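GDP-L-fucose synthase (PDB 7M13) probably catalyses the NADPH-dependent formation of a GDP-linked sugar, GDP-D-glycero-L-gluco-heptose, for the capsular polysaccharide of Campylobacter jejuni. Local coordinates at residues D82-Y85 / E86-I90; E117-K120 / N121-E125; Q259-F263 / K264-K268; L292-K295 / N296-F300; I333-K336 / D337-M341. All blocks are in the same frame, centred on the assembly; numbering follows the deposited sequence.

Contact 1 (D82-Y85 / E86-I90); sequences DFIY and ENLMI
M89 lays its CG over one face of the Y85 ring, one helical turn further along helix 80-100. M89 CG stands 3.7 Å from the ring centroid and 25° off the ring normal, displaced toward the rim, where Y85 CE1 is 3.4 Å from M89 CG; this is a CH-pi contact. Y85 chi1 (174°) carries the ring along the helix toward M89, and chi2 (71°) turns its face to M89 CG. That CG is placed by chi1, anti to the carbonyl carbon; the bend at chi2 brings M89 SD to an oblique Met-aromatic position, 4.7 Å from the Y85 centroid. I84 and L88 run side by side, tightly, with I84 CG1 3.5 Å from L88 CD1. N87 ND2 donates to F83 O at 2.8 Å, in the carbonyl plane on a lone pair, and its OD1 is bonded to L70 N beside the NADPH-binding V69. The helix belongs to a beta-alpha-beta unit of the Rossmann fold and faces the second subunit, whose H96 stacks on Y85. D82 OD1 is bonded to Y158 OH and D82 OD2 to Q157 NE2 of that subunit. D82 OD1 lies 4.3 Å from E86 OE2, which may raise the E86 pKa slightly.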
loop_
_atom_site.group_PDB
_atom_site.type_symbol
_atom_site.label_atom_id
_atom_site.label_comp_id
_atom_site.label_asym_id
_atom_site.label_seq_id
_atom_site.Cartn_x
_atom_site.Cartn_y
_atom_site.Cartn_z
ATOM N N ASP B 82 2.804 11.786 -6.677
ATOM C CA ASP B 82 3.524 11.074 -7.740
ATOM C C ASP B 82 4.291 9.907 -7.127
ATOM O O ASP B 82 4.344 8.852 -7.759
ATOM C CB ASP B 82 4.410 12.033 -8.525
ATOM C CG ASP B 82 3.713 13.242 -9.120
ATOM O OD1 ASP B 82 2.461 13.188 -9.307
ATOM O OD2 ASP B 82 4.449 14.256 -9.389
ATOM N N PHE B 83 4.888 10.096 -5.962
ATOM C CA PHE B 83 5.721 9.030 -5.368
ATOM C C PHE B 83 4.894 7.765 -5.156
ATOM O O PHE B 83 5.415 6.640 -5.276
ATOM C CB PHE B 83 6.333 9.419 -4.028
ATOM C CG PHE B 83 7.332 10.524 -4.121
ATOM C CD1 PHE B 83 7.344 11.474 -3.140
ATOM C CD2 PHE B 83 8.244 10.592 -5.150
ATOM C CE1 PHE B 83 8.237 12.523 -3.196
ATOM C CE2 PHE B 83 9.128 11.662 -5.215
ATOM C CZ PHE B 83 9.127 12.599 -4.228
ATOM N N ILE B 84 3.657 7.934 -4.712
ATOM C CA ILE B 84 2.831 6.746 -4.407
ATOM C C ILE B 84 2.157 6.277 -5.697
ATOM O O ILE B 84 2.249 5.073 -6.016
ATOM C CB ILE B 84 1.872 6.944 -3.220
ATOM C CG1 ILE B 84 1.073 5.650 -2.988
ATOM C CG2 ILE B 84 0.964 8.163 -3.324
ATOM C CD1 ILE B 84 0.434 5.568 -1.647
ATOM N N TYR B 85 1.549 7.151 -6.496
ATOM C CA TYR B 85 0.880 6.670 -7.724
ATOM C C TYR B 85 1.870 5.995 -8.690
ATOM O O TYR B 85 1.598 4.880 -9.166
ATOM C CB TYR B 85 0.108 7.802 -8.392
ATOM C CG TYR B 85 -0.480 7.402 -9.717
ATOM C CD1 TYR B 85 -1.549 6.526 -9.793
ATOM C CD2 TYR B 85 0.086 7.795 -10.900
ATOM C CE1 TYR B 85 -2.083 6.105 -11.003
ATOM C CE2 TYR B 85 -0.421 7.387 -12.124
ATOM C CZ TYR B 85 -1.520 6.543 -12.179
ATOM O OH TYR B 85 -2.005 6.121 -13.391
ATOM N N GLU B 86 2.911 6.699 -9.081
ATOM C CA GLU B 86 3.786 6.226 -10.169
ATOM C C GLU B 86 4.424 4.910 -9.741
ATOM O O GLU B 86 4.497 3.968 -10.539
ATOM C CB GLU B 86 4.778 7.309 -10.575
ATOM C CG GLU B 86 4.077 8.445 -11.286
ATOM C CD GLU B 86 4.983 9.452 -11.954
ATOM O OE1 GLU B 86 6.105 9.066 -12.368
ATOM O OE2 GLU B 86 4.547 10.634 -12.063
ATOM N N ASN B 87 4.926 4.859 -8.496
ATOM C CA ASN B 87 5.653 3.653 -8.043
ATOM C C ASN B 87 4.668 2.503 -7.860
ATOM O O ASN B 87 4.998 1.386 -8.219
ATOM C CB ASN B 87 6.515 3.949 -6.816
ATOM C CG ASN B 87 7.681 4.843 -7.212
ATOM O OD1 ASN B 87 8.429 4.517 -8.159
ATOM N ND2 ASN B 87 7.875 5.932 -6.501
ATOM N N LEU B 88 3.475 2.762 -7.321
ATOM C CA LEU B 88 2.477 1.656 -7.282
ATOM C C LEU B 88 2.182 1.163 -8.696
ATOM O O LEU B 88 2.036 -0.039 -8.889
ATOM C CB LEU B 88 1.183 2.092 -6.576
ATOM C CG LEU B 88 1.252 2.296 -5.076
ATOM C CD1 LEU B 88 -0.093 2.771 -4.562
ATOM C CD2 LEU B 88 1.687 1.038 -4.345
ATOM N N MET B 89 2.010 2.050 -9.680
ATOM C CA MET B 89 1.681 1.600 -11.042
ATOM C C MET B 89 2.845 0.774 -11.627
ATOM O O MET B 89 2.575 -0.296 -12.197
ATOM C CB MET B 89 1.316 2.738 -11.986
ATOM C CG MET B 89 -0.010 3.466 -11.615
ATOM S SD MET B 89 -1.445 2.378 -11.622
ATOM C CE MET B 89 -1.336 1.758 -13.290
ATOM N N ILE B 90 4.069 1.236 -11.486
ATOM C CA ILE B 90 5.242 0.495 -12.001
ATOM C C ILE B 90 5.246 -0.901 -11.373
ATOM O O ILE B 90 5.369 -1.918 -12.057
ATOM C CB ILE B 90 6.530 1.278 -11.750
ATOM C CG1 ILE B 90 6.562 2.545 -12.606
ATOM C CG2 ILE B 90 7.715 0.366 -12.041
ATOM C CD1 ILE B 90 7.657 3.496 -12.218
#

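Contact 2 (E117-K120 / N121-E125); sequences ENAK and NPLKE. With EDO (1,2-ethanediol), chain H.
L123 folds back on A119 and K120: its CD2 branch makes an apolar contact with A119 CB at 3.6 Å, and L123 CD2 lies 3.5 Å from K120 O. The contact sits at a bend in the loop between strand 105-111 and helix 138-158. K120 runs alongside P122, its CG and CE passing N121 O. The lysine chain is extended from chi1 (174°) through chi3, then bends at chi4 (-78°), which swings NZ back toward the backbone. There K120 NZ makes a weak hydrogen bond to N121 O at 3.3 Å. Two waters supplement it: one accepts from K120 NZ at 2.8 Å and donates to P122 O, the other bridges K120 NZ and N121 O in the same manner. A third water links the segments directly, hydrogen-bonded to A119 O at 2.8 Å and to N121 OD1. The peptide before P122 is cis, which probably helps bend the chain here. K120 N donates to O2 of a 1,2-ethanediol at 2.8 Å, with an N-H...O angle of 163°; the diol probably came from the crystallisation liquor. Further out, the N121 amide is fixed by L318 N at OD1 and D316 O at ND2, and the L123 backbone is bonded to L318 and D320. N121 and L123 are thus tied to residues 316-320, whereas the K120 ammonium is held largely through water, at an exposed position.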
loop_
_atom_site.group_PDB
_atom_site.type_symbol
_atom_site.label_atom_id
_atom_site.label_comp_id
_atom_site.label_asym_id
_atom_site.label_seq_id
_atom_site.Cartn_x
_atom_site.Cartn_y
_atom_site.Cartn_z
ATOM N N GLU B 117 10.346 5.425 11.152
ATOM C CA GLU B 117 11.377 6.466 11.377
ATOM C C GLU B 117 12.141 6.141 12.675
ATOM O O GLU B 117 13.363 6.251 12.682
ATOM C CB GLU B 117 10.663 7.817 11.465
ATOM C CG GLU B 117 11.592 8.977 11.763
ATOM C CD GLU B 117 10.931 10.329 11.567
ATOM O OE1 GLU B 117 9.714 10.420 11.765
ATOM O OE2 GLU B 117 11.649 11.274 11.234
ATOM N N ASN B 118 11.433 5.708 13.697
ATOM C CA ASN B 118 12.045 5.577 15.046
ATOM C C ASN B 118 12.340 4.109 15.355
ATOM O O ASN B 118 12.658 3.802 16.531
ATOM C CB ASN B 118 11.158 6.227 16.102
ATOM C CG ASN B 118 11.120 7.738 15.983
ATOM O OD1 ASN B 118 12.134 8.375 15.713
ATOM N ND2 ASN B 118 9.939 8.311 16.132
ATOM N N ALA B 119 12.371 3.231 14.354
ATOM C CA ALA B 119 12.740 1.821 14.618
ATOM C C ALA B 119 14.222 1.732 15.010
ATOM O O ALA B 119 15.041 2.537 14.572
ATOM C CB ALA B 119 12.435 0.942 13.424
ATOM N N LYS B 120 14.540 0.744 15.825
ATOM C CA LYS B 120 15.911 0.541 16.334
ATOM C C LYS B 120 16.851 0.161 15.187
ATOM O O LYS B 120 16.510 -0.683 14.353
ATOM C CB LYS B 120 15.887 -0.565 17.381
ATOM C CG LYS B 120 17.263 -0.977 17.876
ATOM C CD LYS B 120 17.264 -2.073 18.893
ATOM C CE LYS B 120 18.674 -2.492 19.238
ATOM N NZ LYS B 120 19.238 -3.358 18.181
ATOM N N ASN B 121 18.043 0.730 15.195
ATOM C CA ASN B 121 19.152 0.227 14.357
ATOM C C ASN B 121 19.895 -0.854 15.119
ATOM O O ASN B 121 20.078 -0.750 16.344
ATOM C CB ASN B 121 20.118 1.342 13.996
ATOM C CG ASN B 121 19.520 2.366 13.071
ATOM O OD1 ASN B 121 19.018 2.015 12.011
ATOM N ND2 ASN B 121 19.612 3.632 13.453
ATOM N N PRO B 122 20.406 -1.886 14.428
ATOM C CA PRO B 122 20.208 -2.063 12.991
ATOM C C PRO B 122 18.798 -2.584 12.707
ATOM O O PRO B 122 18.232 -3.338 13.480
ATOM C CB PRO B 122 21.300 -3.057 12.616
ATOM C CG PRO B 122 21.428 -3.916 13.871
ATOM C CD PRO B 122 21.256 -2.939 15.008
ATOM N N LEU B 123 18.256 -2.194 11.548
ATOM C CA LEU B 123 16.849 -2.490 11.198
ATOM C C LEU B 123 16.689 -3.937 10.768
ATOM O O LEU B 123 17.352 -4.372 9.795
ATOM C CB LEU B 123 16.430 -1.570 10.051
ATOM C CG LEU B 123 16.468 -0.090 10.367
ATOM C CD1 LEU B 123 16.471 0.722 9.081
ATOM C CD2 LEU B 123 15.286 0.270 11.262
ATOM N N LYS B 124 15.843 -4.690 11.461
ATOM C CA LYS B 124 15.464 -6.059 11.100
ATOM C C LYS B 124 14.291 -5.997 10.131
ATOM O O LYS B 124 13.455 -5.100 10.236
ATOM C CB LYS B 124 15.096 -6.806 12.370
ATOM C CG LYS B 124 16.237 -7.004 13.357
ATOM C CD LYS B 124 15.840 -7.923 14.511
ATOM C CE LYS B 124 15.557 -9.354 14.130
ATOM N NZ LYS B 124 15.169 -10.175 15.304
ATOM N N GLU B 125 14.157 -7.041 9.344
ATOM C CA GLU B 125 13.035 -7.144 8.370
ATOM C C GLU B 125 11.713 -7.035 9.137
ATOM O O GLU B 125 10.736 -6.483 8.591
ATOM C CB GLU B 125 13.224 -8.418 7.575
ATOM C CG GLU B 125 14.364 -8.336 6.579
ATOM C CD GLU B 125 15.741 -8.794 7.055
ATOM O OE1 GLU B 125 15.907 -9.032 8.305
ATOM O OE2 GLU B 125 16.663 -8.956 6.203
HETATM C C1 EDO H . 10.470 -1.913 16.191
HETATM O O1 EDO H . 9.644 -1.608 17.298
HETATM C C2 EDO H . 11.909 -1.901 16.560
HETATM O O2 EDO H . 12.353 -0.649 16.975
HETATM O O HOH W 1 16.476 3.591 12.350
HETATM O O HOH W 2 17.856 -4.335 16.001
HETATM O O HOH W 3 21.936 -1.752 18.305
#

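Contact 3 (Q259-F263 / K264-K268); sequences QNIDF and KDLIK
D265 reaches back to D262 at the start of the short helix 263-266, and its side chain can be traced outward. D265 CB lies 3.3 Å from D262 O. D265 CG is 3.8 Å from D262 O and 3.9 Å from D262 N, and the tip finds the backbone: D265 OD2 accepts from D262 N at 2.9 Å. The N-H...O angle is 171°, and the donor arrives on the anti side, 26° out of the carboxylate plane. A water donates to D265 OD2 and D262 OD2, bridging two carboxylates that point the same way; D262 OD1 makes a salt bridge with K105. In return D265 N donates to D262 O, and L266 N to F263 O. These i+3 to i bonds, with donors well above the carbonyl planes, resemble 3-10 bonding in a weakly bonded helix following helix 247-260; I267 N adds a weak i+4 bond to F263 O. I261 CG2 meets L266 CD2 at 4.0 Å. I267 lays CG2 over one face of the F263 ring, while N155 and I156 of helix 138-158 also touch F263.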
loop_
_atom_site.group_PDB
_atom_site.type_symbol
_atom_site.label_atom_id
_atom_site.label_comp_id
_atom_site.label_asym_id
_atom_site.label_seq_id
_atom_site.Cartn_x
_atom_site.Cartn_y
_atom_site.Cartn_z
ATOM N N GLN B 259 19.867 -16.912 -8.353
ATOM C CA GLN B 259 20.455 -18.243 -8.556
ATOM C C GLN B 259 20.250 -19.134 -7.342
ATOM O O GLN B 259 20.453 -20.357 -7.487
ATOM C CB GLN B 259 21.947 -18.143 -8.878
ATOM C CG GLN B 259 22.259 -17.406 -10.146
ATOM C CD GLN B 259 21.589 -18.011 -11.350
ATOM O OE1 GLN B 259 20.377 -17.939 -11.500
ATOM N NE2 GLN B 259 22.383 -18.539 -12.267
ATOM N N ASN B 260 19.930 -18.587 -6.162
ATOM C CA ASN B 260 20.069 -19.377 -4.907
ATOM C C ASN B 260 18.885 -19.218 -3.948
ATOM O O ASN B 260 18.717 -20.111 -3.097
ATOM C CB ASN B 260 21.339 -19.004 -4.138
ATOM C CG ASN B 260 22.575 -19.413 -4.907
ATOM O OD1 ASN B 260 22.895 -20.598 -4.983
ATOM N ND2 ASN B 260 23.197 -18.458 -5.570
ATOM N N ILE B 261 18.151 -18.109 -3.974
ATOM C CA ILE B 261 17.166 -17.803 -2.899
ATOM C C ILE B 261 15.777 -17.861 -3.514
ATOM O O ILE B 261 15.430 -17.010 -4.338
ATOM C CB ILE B 261 17.446 -16.449 -2.243
ATOM C CG1 ILE B 261 18.833 -16.403 -1.610
ATOM C CG2 ILE B 261 16.349 -16.168 -1.217
ATOM C CD1 ILE B 261 19.221 -15.040 -1.137
ATOM N N ASP B 262 15.014 -18.864 -3.108
ATOM C CA ASP B 262 13.629 -19.072 -3.544
ATOM C C ASP B 262 12.694 -18.759 -2.372
ATOM O O ASP B 262 13.120 -18.738 -1.219
ATOM C CB ASP B 262 13.476 -20.487 -4.094
ATOM C CG ASP B 262 14.354 -20.731 -5.324
ATOM O OD1 ASP B 262 14.351 -19.877 -6.255
ATOM O OD2 ASP B 262 15.057 -21.774 -5.360
ATOM N N PHE B 263 11.424 -18.529 -2.647
ATOM C CA PHE B 263 10.465 -18.211 -1.579
ATOM C C PHE B 263 10.471 -19.322 -0.521
ATOM O O PHE B 263 10.415 -19.003 0.664
ATOM C CB PHE B 263 9.073 -17.992 -2.175
ATOM C CG PHE B 263 8.062 -17.555 -1.157
ATOM C CD1 PHE B 263 6.981 -18.353 -0.832
ATOM C CD2 PHE B 263 8.212 -16.353 -0.481
ATOM C CE1 PHE B 263 6.058 -17.949 0.111
ATOM C CE2 PHE B 263 7.272 -15.941 0.444
ATOM C CZ PHE B 263 6.193 -16.744 0.732
ATOM N N LYS B 264 10.564 -20.591 -0.941
ATOM C CA LYS B 264 10.587 -21.725 0.022
ATOM C C LYS B 264 11.736 -21.549 1.030
ATOM O O LYS B 264 11.531 -21.910 2.196
ATOM C CB LYS B 264 10.625 -23.060 -0.727
ATOM C CG LYS B 264 11.868 -23.310 -1.561
ATOM C CD LYS B 264 12.001 -24.770 -1.979
ATOM C CE LYS B 264 13.407 -25.140 -2.407
ATOM N NZ LYS B 264 13.471 -25.363 -3.871
ATOM N N ASP B 265 12.850 -20.910 0.650
ATOM C CA ASP B 265 14.003 -20.684 1.570
ATOM C C ASP B 265 13.653 -19.634 2.625
ATOM O O ASP B 265 14.292 -19.600 3.691
ATOM C CB ASP B 265 15.264 -20.311 0.806
ATOM C CG ASP B 265 15.683 -21.363 -0.216
ATOM O OD1 ASP B 265 15.661 -22.587 0.134
ATOM O OD2 ASP B 265 15.991 -20.997 -1.362
ATOM N N LEU B 266 12.713 -18.739 2.322
ATOM C CA LEU B 266 12.389 -17.595 3.197
ATOM C C LEU B 266 11.287 -17.924 4.194
ATOM O O LEU B 266 11.052 -17.109 5.099
ATOM C CB LEU B 266 11.962 -16.429 2.292
ATOM C CG LEU B 266 13.061 -15.985 1.342
ATOM C CD1 LEU B 266 12.528 -14.979 0.331
ATOM C CD2 LEU B 266 14.229 -15.379 2.097
ATOM N N ILE B 267 10.588 -19.040 4.029
ATOM C CA ILE B 267 9.540 -19.421 5.012
ATOM C C ILE B 267 9.955 -20.730 5.703
ATOM O O ILE B 267 9.136 -21.249 6.453
ATOM C CB ILE B 267 8.179 -19.511 4.315
ATOM C CG1 ILE B 267 8.125 -20.687 3.341
ATOM C CG2 ILE B 267 7.862 -18.182 3.650
ATOM C CD1 ILE B 267 6.764 -20.954 2.753
ATOM N N LYS B 268 11.156 -21.243 5.418
ATOM C CA LYS B 268 11.763 -22.394 6.147
ATOM C C LYS B 268 12.093 -21.946 7.576
ATOM O O LYS B 268 13.009 -21.109 7.740
ATOM C CB LYS B 268 13.011 -22.896 5.415
ATOM C CG LYS B 268 13.548 -24.238 5.900
ATOM C CD LYS B 268 14.542 -24.861 4.938
ATOM C CE LYS B 268 13.943 -25.173 3.579
ATOM N NZ LYS B 268 14.921 -25.848 2.689
HETATM O O HOH W 4 16.416 -22.790 -3.318
#

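Contact 4 (L292-K295 / N296-F300); sequences LMVK and NIVGF
The glycine-terminated end of helix 287-298 closes on K295 O, which takes the N-H groups of both G299 and F300. The first bond, G299 N to K295 O, is 2.8 Å; the second, F300 N to K295 O, is 3.2 Å and lies in the carbonyl plane. It has the 6→1 connection of a Schellman motif, though G299 N also goes to K295 O, so the full motif is not met. G299 turns the chain with a positive phi of 78°. The K295 side chain, extended from chi1 (-179°) onward, takes CG to the edge of the F300 ring, near its plane, and K295 CE to 3.3 Å from F300 O, before NZ bonds to G302 O. One turn back, V294 and V298 lie side by side, with V294 CG1 4.0 Å from V298 CG2, facing F192 and L189 of helix 184-199. K295 O thus takes two N-H groups and V298 O the K196 ammonium, which probably offsets partial negative charge at the helix terminus, with K295 perhaps adding to this.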
loop_
_atom_site.group_PDB
_atom_site.type_symbol
_atom_site.label_atom_id
_atom_site.label_comp_id
_atom_site.label_asym_id
_atom_site.label_seq_id
_atom_site.Cartn_x
_atom_site.Cartn_y
_atom_site.Cartn_z
ATOM N N LEU B 292 35.890 12.647 5.042
ATOM C CA LEU B 292 37.372 12.534 5.098
ATOM C C LEU B 292 37.833 11.489 4.089
ATOM O O LEU B 292 38.861 11.701 3.440
ATOM C CB LEU B 292 37.829 12.173 6.513
ATOM C CG LEU B 292 37.611 13.244 7.573
ATOM C CD1 LEU B 292 37.997 12.708 8.949
ATOM C CD2 LEU B 292 38.389 14.508 7.232
ATOM N N MET B 293 37.117 10.372 3.960
ATOM C CA MET B 293 37.481 9.343 2.968
ATOM C C MET B 293 37.493 10.015 1.602
ATOM O O MET B 293 38.406 9.765 0.809
ATOM C CB MET B 293 36.461 8.207 2.896
ATOM C CG MET B 293 36.632 7.143 3.906
ATOM S SD MET B 293 35.373 5.859 3.554
ATOM C CE MET B 293 35.521 4.932 5.076
ATOM N N VAL B 294 36.435 10.757 1.306
ATOM C CA VAL B 294 36.281 11.337 -0.053
ATOM C C VAL B 294 37.415 12.340 -0.267
ATOM O O VAL B 294 38.042 12.282 -1.342
ATOM C CB VAL B 294 34.905 11.986 -0.249
ATOM C CG1 VAL B 294 34.876 12.779 -1.543
ATOM C CG2 VAL B 294 33.804 10.931 -0.222
ATOM N N LYS B 295 37.673 13.181 0.734
ATOM C CA LYS B 295 38.733 14.233 0.699
ATOM C C LYS B 295 40.079 13.597 0.338
ATOM O O LYS B 295 40.791 14.131 -0.555
ATOM C CB LYS B 295 38.822 14.964 2.042
ATOM C CG LYS B 295 39.864 16.078 2.070
ATOM C CD LYS B 295 40.157 16.665 3.435
ATOM C CE LYS B 295 41.429 17.494 3.430
ATOM N NZ LYS B 295 41.657 18.165 4.735
ATOM N N ASN B 296 40.407 12.478 0.981
ATOM C CA ASN B 296 41.723 11.804 0.837
ATOM C C ASN B 296 41.811 11.156 -0.546
ATOM O O ASN B 296 42.905 11.190 -1.147
ATOM C CB ASN B 296 41.967 10.869 2.023
ATOM C CG ASN B 296 42.089 11.651 3.319
ATOM O OD1 ASN B 296 41.820 11.130 4.402
ATOM N ND2 ASN B 296 42.471 12.919 3.220
ATOM N N ILE B 297 40.703 10.606 -1.057
ATOM C CA ILE B 297 40.674 9.941 -2.392
ATOM C C ILE B 297 40.773 11.006 -3.490
ATOM O O ILE B 297 41.504 10.775 -4.471
ATOM C CB ILE B 297 39.427 9.045 -2.538
ATOM C CG1 ILE B 297 39.515 7.879 -1.553
ATOM C CG2 ILE B 297 39.259 8.568 -3.977
ATOM C CD1 ILE B 297 38.249 7.054 -1.424
ATOM N N VAL B 298 40.088 12.134 -3.311
ATOM C CA VAL B 298 40.078 13.249 -4.304
ATOM C C VAL B 298 41.428 13.973 -4.258
ATOM O O VAL B 298 41.865 14.479 -5.305
ATOM C CB VAL B 298 38.893 14.193 -4.050
ATOM C CG1 VAL B 298 39.045 15.519 -4.788
ATOM C CG2 VAL B 298 37.580 13.512 -4.421
ATOM N N GLY B 299 42.066 14.006 -3.091
ATOM C CA GLY B 299 43.335 14.731 -2.885
ATOM C C GLY B 299 43.105 16.224 -2.727
ATOM O O GLY B 299 43.991 16.989 -3.089
ATOM N N PHE B 300 41.960 16.642 -2.185
ATOM C CA PHE B 300 41.682 18.061 -1.854
ATOM C C PHE B 300 42.539 18.466 -0.649
ATOM O O PHE B 300 42.593 17.694 0.336
ATOM C CB PHE B 300 40.193 18.269 -1.588
ATOM C CG PHE B 300 39.804 19.654 -1.152
ATOM C CD1 PHE B 300 40.048 20.754 -1.958
ATOM C CD2 PHE B 300 39.175 19.858 0.063
ATOM C CE1 PHE B 300 39.652 22.020 -1.559
ATOM C CE2 PHE B 300 38.774 21.126 0.458
ATOM C CZ PHE B 300 39.028 22.210 -0.351
#

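Contact 5 (I333-K336 / D337-M341); sequences IELK and DGIKM
I333 sets its CG2 branch against the bare backbone of G338, with I333 CG2 3.5 Å from G338 CA. Its other branch, CG1, is anti to the carbonyl carbon (chi1 -59°), and its end, CD1, slants across the M341 thioether at 4.2 Å from M341 SD. L335 and I339 also meet at a slant: the leucine chi1 of -174° brings L335 CG to 3.8 Å from I339 CD1, with L335 CD1 close by the same methyl. E334 occupies the N-cap position of helix 335-347, and G338 N donates to E334 O at 3.0 Å as the first backbone turn forms. A water bridges the same start, accepting from E334 N and donating to D337 OD2 at 2.6 Å, so the aspartate is tied to the helix entrance through solvent. I333 and L335 reach Y171 of strand 162-171. H246 and F244 of strand 241-246 touch I333 and L335 respectively, while I339 touches both L185 of helix 184-199 and I297 of helix 287-298.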
loop_
_atom_site.group_PDB
_atom_site.type_symbol
_atom_site.label_atom_id
_atom_site.label_comp_id
_atom_site.label_asym_id
_atom_site.label_seq_id
_atom_site.Cartn_x
_atom_site.Cartn_y
_atom_site.Cartn_z
ATOM N N ILE B 333 32.731 -5.173 -1.337
ATOM C CA ILE B 333 33.327 -3.840 -1.620
ATOM C C ILE B 333 33.248 -3.018 -0.342
ATOM O O ILE B 333 32.159 -2.590 0.046
ATOM C CB ILE B 333 32.653 -3.145 -2.818
ATOM C CG1 ILE B 333 32.770 -3.983 -4.088
ATOM C CG2 ILE B 333 33.235 -1.762 -3.017
ATOM C CD1 ILE B 333 32.027 -3.411 -5.254
ATOM N N GLU B 334 34.400 -2.773 0.291
ATOM C CA GLU B 334 34.487 -1.824 1.418
ATOM C C GLU B 334 34.389 -0.405 0.863
ATOM O O GLU B 334 34.734 -0.176 -0.297
ATOM C CB GLU B 334 35.777 -2.041 2.213
ATOM C CG GLU B 334 35.894 -3.422 2.857
ATOM C CD GLU B 334 34.679 -3.962 3.610
ATOM O OE1 GLU B 334 33.981 -3.185 4.302
ATOM O OE2 GLU B 334 34.456 -5.183 3.532
ATOM N N LEU B 335 33.858 0.497 1.659
ATOM C CA LEU B 335 33.465 1.851 1.223
ATOM C C LEU B 335 34.642 2.594 0.561
ATOM O O LEU B 335 34.447 3.151 -0.539
ATOM C CB LEU B 335 32.866 2.604 2.398
ATOM C CG LEU B 335 32.282 3.974 2.053
ATOM C CD1 LEU B 335 31.212 3.879 0.975
ATOM C CD2 LEU B 335 31.710 4.630 3.288
ATOM N N LYS B 336 35.823 2.623 1.183
ATOM C CA LYS B 336 36.985 3.367 0.611
ATOM C C LYS B 336 37.287 2.846 -0.802
ATOM O O LYS B 336 37.479 3.678 -1.726
ATOM C CB LYS B 336 38.201 3.236 1.533
ATOM C CG LYS B 336 38.149 4.126 2.765
ATOM C CD LYS B 336 39.325 3.953 3.727
ATOM C CE LYS B 336 38.941 3.272 5.028
ATOM N NZ LYS B 336 38.754 1.814 4.845
ATOM N N ASP B 337 37.333 1.518 -0.971
ATOM C CA ASP B 337 37.633 0.873 -2.269
ATOM C C ASP B 337 36.543 1.270 -3.265
ATOM O O ASP B 337 36.878 1.619 -4.381
ATOM C CB ASP B 337 37.774 -0.641 -2.130
ATOM C CG ASP B 337 39.018 -1.058 -1.362
ATOM O OD1 ASP B 337 40.047 -0.351 -1.477
ATOM O OD2 ASP B 337 38.950 -2.076 -0.649
ATOM N N GLY B 338 35.278 1.273 -2.848
ATOM C CA GLY B 338 34.160 1.565 -3.764
ATOM C C GLY B 338 34.200 3.009 -4.218
ATOM O O GLY B 338 33.916 3.278 -5.391
ATOM N N ILE B 339 34.536 3.931 -3.324
ATOM C CA ILE B 339 34.588 5.383 -3.644
ATOM C C ILE B 339 35.735 5.611 -4.640
ATOM O O ILE B 339 35.559 6.417 -5.573
ATOM C CB ILE B 339 34.755 6.249 -2.383
ATOM C CG1 ILE B 339 33.545 6.150 -1.451
ATOM C CG2 ILE B 339 35.000 7.698 -2.755
ATOM C CD1 ILE B 339 33.771 6.747 -0.082
ATOM N N LYS B 340 36.856 4.903 -4.457
ATOM C CA LYS B 340 37.990 4.933 -5.419
ATOM C C LYS B 340 37.494 4.494 -6.804
ATOM O O LYS B 340 37.748 5.244 -7.776
ATOM C CB LYS B 340 39.138 4.048 -4.940
ATOM C CG LYS B 340 40.090 4.689 -3.945
ATOM C CD LYS B 340 41.380 3.902 -3.808
ATOM C CE LYS B 340 42.430 4.615 -2.986
ATOM N NZ LYS B 340 43.011 3.716 -1.962
ATOM N N MET B 341 36.805 3.341 -6.900
ATOM C CA MET B 341 36.288 2.818 -8.191
ATOM C C MET B 341 35.419 3.907 -8.833
ATOM O O MET B 341 35.536 4.121 -10.057
ATOM C CB MET B 341 35.454 1.542 -8.014
ATOM C CG MET B 341 36.188 0.386 -7.357
ATOM S SD MET B 341 35.017 -0.934 -6.855
ATOM C CE MET B 341 34.611 -1.573 -8.479
HETATM O O HOH W 5 36.943 -3.770 -0.954
#

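Contacts 4 and 5 pack directly on each other, centres 12 Å apart: M293 SD lies 3.4 Å from K336 CG, joining helices 287-298 and 335-347. Contact 1 stands on the other side of the chain's centre, 38 Å from contact 4 between centres, and is the closest to the cofactor, since I90 touches the bound NADP. The side chains of L123 (contact 2) and L335 (contact 5) come within about 11 and 12 Å of it. R242, predicted to bind substrate, is about 8 Å from L335 and 10 Å from N121 between side chains. Contact 3, as far from the chain's centre as contact 4 (23 Å), has the D265 side chain about 4 Å from a magnesium ion.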